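Long-range contact in BH0493 protein (Bacillus halodurans C-125, PDB 2QEE), which is a zinc-binding putative amidohydrolase and probably performs metal-assisted hydrolysis or a related reaction: residues N20-S33 / L136-P148. Residues are numbered along the deposited sequence; the frame is centred on the assembly and turned at random.
Sequences NNQPVTDMHTHLFS and LANVSDVVMTNDP. With ZN (zinc ion), chain T.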
# COMPACT_ATOMS: atom_id res chain seq x y z
N ASN C 20 -14.28 -1.28 -24.76
CA ASN C 20 -13.84 -2.24 -25.78
C ASN C 20 -13.74 -1.63 -27.15
O ASN C 20 -12.80 -1.91 -27.87
CB ASN C 20 -14.72 -3.49 -25.78
CG ASN C 20 -14.48 -4.36 -24.53
OD1 ASN C 20 -13.43 -4.23 -23.89
ND2 ASN C 20 -15.43 -5.23 -24.19
N ASN C 21 -14.69 -0.77 -27.49
CA ASN C 21 -14.73 -0.14 -28.80
C ASN C 21 -13.84 1.08 -29.03
O ASN C 21 -13.62 1.49 -30.20
CB ASN C 21 -16.18 0.26 -29.11
CG ASN C 21 -17.06 -0.93 -29.31
OD1 ASN C 21 -16.59 -1.99 -29.71
ND2 ASN C 21 -18.36 -0.77 -29.04
N GLN C 22 -13.30 1.68 -27.97
CA GLN C 22 -12.53 2.89 -28.11
C GLN C 22 -11.15 2.51 -28.64
O GLN C 22 -10.45 1.72 -28.00
CB GLN C 22 -12.33 3.58 -26.75
CG GLN C 22 -11.23 4.67 -26.75
CD GLN C 22 -11.60 5.84 -27.69
OE1 GLN C 22 -12.77 6.24 -27.80
NE2 GLN C 22 -10.59 6.40 -28.38
N PRO C 23 -10.76 3.06 -29.80
CA PRO C 23 -9.39 2.73 -30.27
C PRO C 23 -8.36 3.34 -29.32
O PRO C 23 -8.46 4.52 -28.94
CB PRO C 23 -9.30 3.44 -31.62
CG PRO C 23 -10.76 3.73 -32.02
CD PRO C 23 -11.51 3.88 -30.76
N VAL C 24 -7.37 2.54 -29.01
CA VAL C 24 -6.35 2.93 -28.06
C VAL C 24 -5.14 3.61 -28.71
O VAL C 24 -4.61 3.10 -29.72
CB VAL C 24 -5.86 1.69 -27.33
CG1 VAL C 24 -4.72 2.05 -26.38
CG2 VAL C 24 -7.05 1.05 -26.53
N THR C 25 -4.70 4.69 -28.10
CA THR C 25 -3.32 5.17 -28.31
C THR C 25 -2.49 4.55 -27.21
O THR C 25 -2.77 4.77 -26.00
CB THR C 25 -3.18 6.68 -28.30
OG1 THR C 25 -3.89 7.20 -29.45
CG2 THR C 25 -1.72 7.10 -28.38
N ASP C 26 -1.45 3.81 -27.59
CA ASP C 26 -0.62 3.10 -26.58
C ASP C 26 0.64 3.93 -26.49
O ASP C 26 1.50 3.89 -27.41
CB ASP C 26 -0.34 1.67 -27.08
CG ASP C 26 0.37 0.80 -26.05
OD1 ASP C 26 0.89 1.40 -25.08
OD2 ASP C 26 0.37 -0.43 -26.22
N MET C 27 0.75 4.73 -25.44
CA MET C 27 1.74 5.83 -25.52
C MET C 27 3.15 5.52 -25.07
O MET C 27 3.97 6.44 -24.98
CB MET C 27 1.27 7.17 -24.94
CG MET C 27 0.64 7.11 -23.51
SD MET C 27 1.88 6.62 -22.30
CE MET C 27 2.96 8.07 -22.20
N HIS C 28 3.42 4.26 -24.77
CA HIS C 28 4.80 3.83 -24.54
C HIS C 28 4.90 2.34 -24.80
O HIS C 28 4.30 1.55 -24.03
CB HIS C 28 5.27 4.11 -23.10
CG HIS C 28 6.65 3.58 -22.83
ND1 HIS C 28 7.75 4.00 -23.54
CD2 HIS C 28 7.09 2.62 -21.98
CE1 HIS C 28 8.82 3.34 -23.13
NE2 HIS C 28 8.45 2.49 -22.20
N THR C 29 5.63 1.94 -25.85
CA THR C 29 5.85 0.54 -26.16
C THR C 29 7.31 0.40 -26.59
O THR C 29 7.95 1.39 -26.84
CB THR C 29 4.98 -0.01 -27.32
OG1 THR C 29 5.50 0.45 -28.60
CG2 THR C 29 3.49 0.42 -27.21
N HIS C 30 7.71 -0.84 -26.80
CA HIS C 30 9.03 -1.17 -27.37
C HIS C 30 8.81 -1.87 -28.70
O HIS C 30 9.53 -2.78 -29.04
CB HIS C 30 9.76 -2.06 -26.39
CG HIS C 30 10.26 -1.30 -25.23
ND1 HIS C 30 11.44 -0.59 -25.25
CD2 HIS C 30 9.67 -1.02 -24.04
CE1 HIS C 30 11.58 0.05 -24.10
NE2 HIS C 30 10.52 -0.18 -23.36
N LEU C 31 7.74 -1.50 -29.40
CA LEU C 31 7.46 -2.08 -30.71
C LEU C 31 8.01 -1.12 -31.82
O LEU C 31 8.28 0.04 -31.56
CB LEU C 31 5.96 -2.25 -30.93
CG LEU C 31 5.34 -3.17 -29.86
CD1 LEU C 31 3.81 -3.21 -30.13
CD2 LEU C 31 5.92 -4.54 -29.96
N PHE C 32 8.15 -1.64 -33.05
CA PHE C 32 8.57 -0.75 -34.16
C PHE C 32 7.69 -0.94 -35.41
O PHE C 32 7.13 -2.00 -35.59
CB PHE C 32 10.03 -1.07 -34.56
CG PHE C 32 11.03 -0.83 -33.46
CD1 PHE C 32 11.60 0.42 -33.27
CD2 PHE C 32 11.37 -1.88 -32.58
CE1 PHE C 32 12.53 0.65 -32.21
CE2 PHE C 32 12.29 -1.66 -31.50
CZ PHE C 32 12.86 -0.40 -31.32
N SER C 33 7.58 0.10 -36.24
CA SER C 33 6.89 -0.01 -37.53
C SER C 33 7.56 -1.18 -38.23
O SER C 33 8.77 -1.33 -38.16
CB SER C 33 7.14 1.26 -38.35
OG SER C 33 6.30 1.34 -39.49
N LEU C 136 -7.24 -6.71 -33.62
CA LEU C 136 -7.65 -7.52 -32.45
C LEU C 136 -7.55 -6.78 -31.13
O LEU C 136 -8.47 -6.88 -30.28
CB LEU C 136 -6.86 -8.82 -32.33
CG LEU C 136 -7.23 -9.91 -33.31
CD1 LEU C 136 -6.16 -11.00 -33.25
CD2 LEU C 136 -8.63 -10.45 -32.99
N ALA C 137 -6.45 -6.03 -30.95
CA ALA C 137 -6.25 -5.25 -29.72
C ALA C 137 -6.95 -3.88 -29.82
O ALA C 137 -6.92 -3.10 -28.86
CB ALA C 137 -4.72 -5.08 -29.43
N ASN C 138 -7.57 -3.55 -30.97
CA ASN C 138 -8.15 -2.21 -31.16
C ASN C 138 -7.21 -1.07 -30.77
O ASN C 138 -7.57 -0.16 -30.00
CB ASN C 138 -9.50 -2.06 -30.42
CG ASN C 138 -10.35 -0.96 -30.97
OD1 ASN C 138 -10.04 -0.34 -32.01
ND2 ASN C 138 -11.41 -0.61 -30.22
N VAL C 139 -5.97 -1.11 -31.31
CA VAL C 139 -5.00 -0.05 -31.08
C VAL C 139 -4.78 0.71 -32.40
O VAL C 139 -4.40 0.10 -33.42
CB VAL C 139 -3.65 -0.61 -30.59
CG1 VAL C 139 -2.55 0.46 -30.60
CG2 VAL C 139 -3.83 -1.20 -29.17
N SER C 140 -5.05 2.00 -32.37
CA SER C 140 -4.99 2.86 -33.56
C SER C 140 -3.59 3.47 -33.69
O SER C 140 -3.14 3.81 -34.83
CB SER C 140 -6.02 3.96 -33.44
OG SER C 140 -5.73 4.85 -32.38
N ASP C 141 -2.89 3.65 -32.57
CA ASP C 141 -1.64 4.38 -32.57
C ASP C 141 -0.69 3.75 -31.56
O ASP C 141 -1.07 3.57 -30.39
CB ASP C 141 -1.86 5.84 -32.19
CG ASP C 141 -2.66 6.59 -33.26
OD1 ASP C 141 -2.06 7.14 -34.21
OD2 ASP C 141 -3.90 6.55 -33.25
N VAL C 142 0.56 3.53 -31.98
CA VAL C 142 1.58 2.94 -31.12
C VAL C 142 2.72 3.95 -31.00
O VAL C 142 3.24 4.45 -32.05
CB VAL C 142 2.10 1.60 -31.76
CG1 VAL C 142 3.42 1.13 -31.12
CG2 VAL C 142 1.04 0.50 -31.62
N VAL C 143 3.11 4.29 -29.77
CA VAL C 143 4.32 5.10 -29.59
C VAL C 143 5.47 4.15 -29.36
O VAL C 143 5.45 3.27 -28.46
CB VAL C 143 4.20 6.14 -28.48
CG1 VAL C 143 5.49 6.92 -28.36
CG2 VAL C 143 3.02 7.13 -28.77
N MET C 144 6.53 4.35 -30.17
CA MET C 144 7.72 3.51 -30.09
C MET C 144 8.66 4.03 -29.02
O MET C 144 8.48 5.15 -28.46
CB MET C 144 8.43 3.58 -31.49
CG MET C 144 7.53 3.04 -32.63
SD MET C 144 8.53 3.04 -34.21
CE MET C 144 8.55 4.78 -34.51
N THR C 145 9.75 3.27 -28.79
CA THR C 145 10.91 3.75 -28.04
C THR C 145 12.13 3.74 -29.02
O THR C 145 12.55 2.67 -29.44
CB THR C 145 11.20 2.81 -26.87
OG1 THR C 145 10.12 2.96 -25.91
CG2 THR C 145 12.50 3.19 -26.19
N ASN C 146 12.57 4.94 -29.39
CA ASN C 146 13.57 5.09 -30.47
C ASN C 146 14.89 5.59 -29.90
O ASN C 146 15.01 6.73 -29.41
CB ASN C 146 12.99 6.03 -31.52
CG ASN C 146 11.67 5.50 -32.07
OD1 ASN C 146 10.63 6.07 -31.78
ND2 ASN C 146 11.71 4.37 -32.79
N ASP C 147 15.88 4.71 -30.01
CA ASP C 147 17.17 4.90 -29.36
C ASP C 147 18.27 5.13 -30.40
O ASP C 147 18.70 4.17 -31.05
CB ASP C 147 17.53 3.68 -28.53
CG ASP C 147 18.78 3.90 -27.70
OD1 ASP C 147 19.47 4.92 -27.89
OD2 ASP C 147 19.05 3.08 -26.81
N PRO C 148 18.68 6.39 -30.56
CA PRO C 148 19.65 6.72 -31.61
C PRO C 148 21.03 6.14 -31.29
O PRO C 148 21.93 6.19 -32.14
CB PRO C 148 19.68 8.22 -31.60
CG PRO C 148 19.18 8.63 -30.31
CD PRO C 148 18.25 7.57 -29.83
ZN ZN T . 9.34 0.55 -21.57
O HOH W 1 -6.54 6.27 -30.23
O HOH W 2 8.39 5.24 -25.96
O HOH W 3 10.28 0.71 -29.77
O HOH W 4 10.25 0.68 -20.02
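V143 O accepts two hydrogen bonds, from T29 N and T29 OG1. T29 N lies nearly in line with the carbonyl, but its N-H is bent away (130° at the hydrogen), whereas T29 OG1 stands above the carbonyl plane, 2.8 Å from V143 O. With chi1 at 76°, OG1 sits between its own N and carbonyl carbon, from where it also accepts from L31 N and closes an ST turn. The turn spans T29 to L31 and carries H30; NE2 of H28 and NE2 of H30 bind zinc at 2.2 and 2.3 Å, joined by D357 and water 4. T145 OG1 donates to T29 O at 2.8 Å and accepts from water 2, which links it and M144 O to H28 ND1. This hydroxyl lies over one face of the H30 ring near its rim, and obliquely beside H28, 3.1 Å from H28 CE1.

Further back, strand 24-26 runs parallel to 141-143 at 13°. The register slips by one between V24 and T25, a beta bulge in which V24 O receives S140 N and, weakly, D141 N. At the entry to the strands N138, in a Schellman motif, turns its CG anti to the backbone N, and ND2 donates to N20 O and N21 O, each at 3.0 Å. Both acceptors lie in its amide plane, but ND2 is slightly tilted from the carbonyl plane of N20 and stands above that of N21, not on a lone pair. The two bonds should restrict amide rotation and tie the end of helix 8-21 to the neighbouring strand.

The HxH metal motif following the first strand fits the amidohydrolase barrel. The end of strand 139-143 and the loop after it contribute second-shell groups: V143 and T145 hold T29 between the histidines, and ND1 of H28 donates to water 2, which probably helps set the ring's rotation and keeps NE2 directed to the metal.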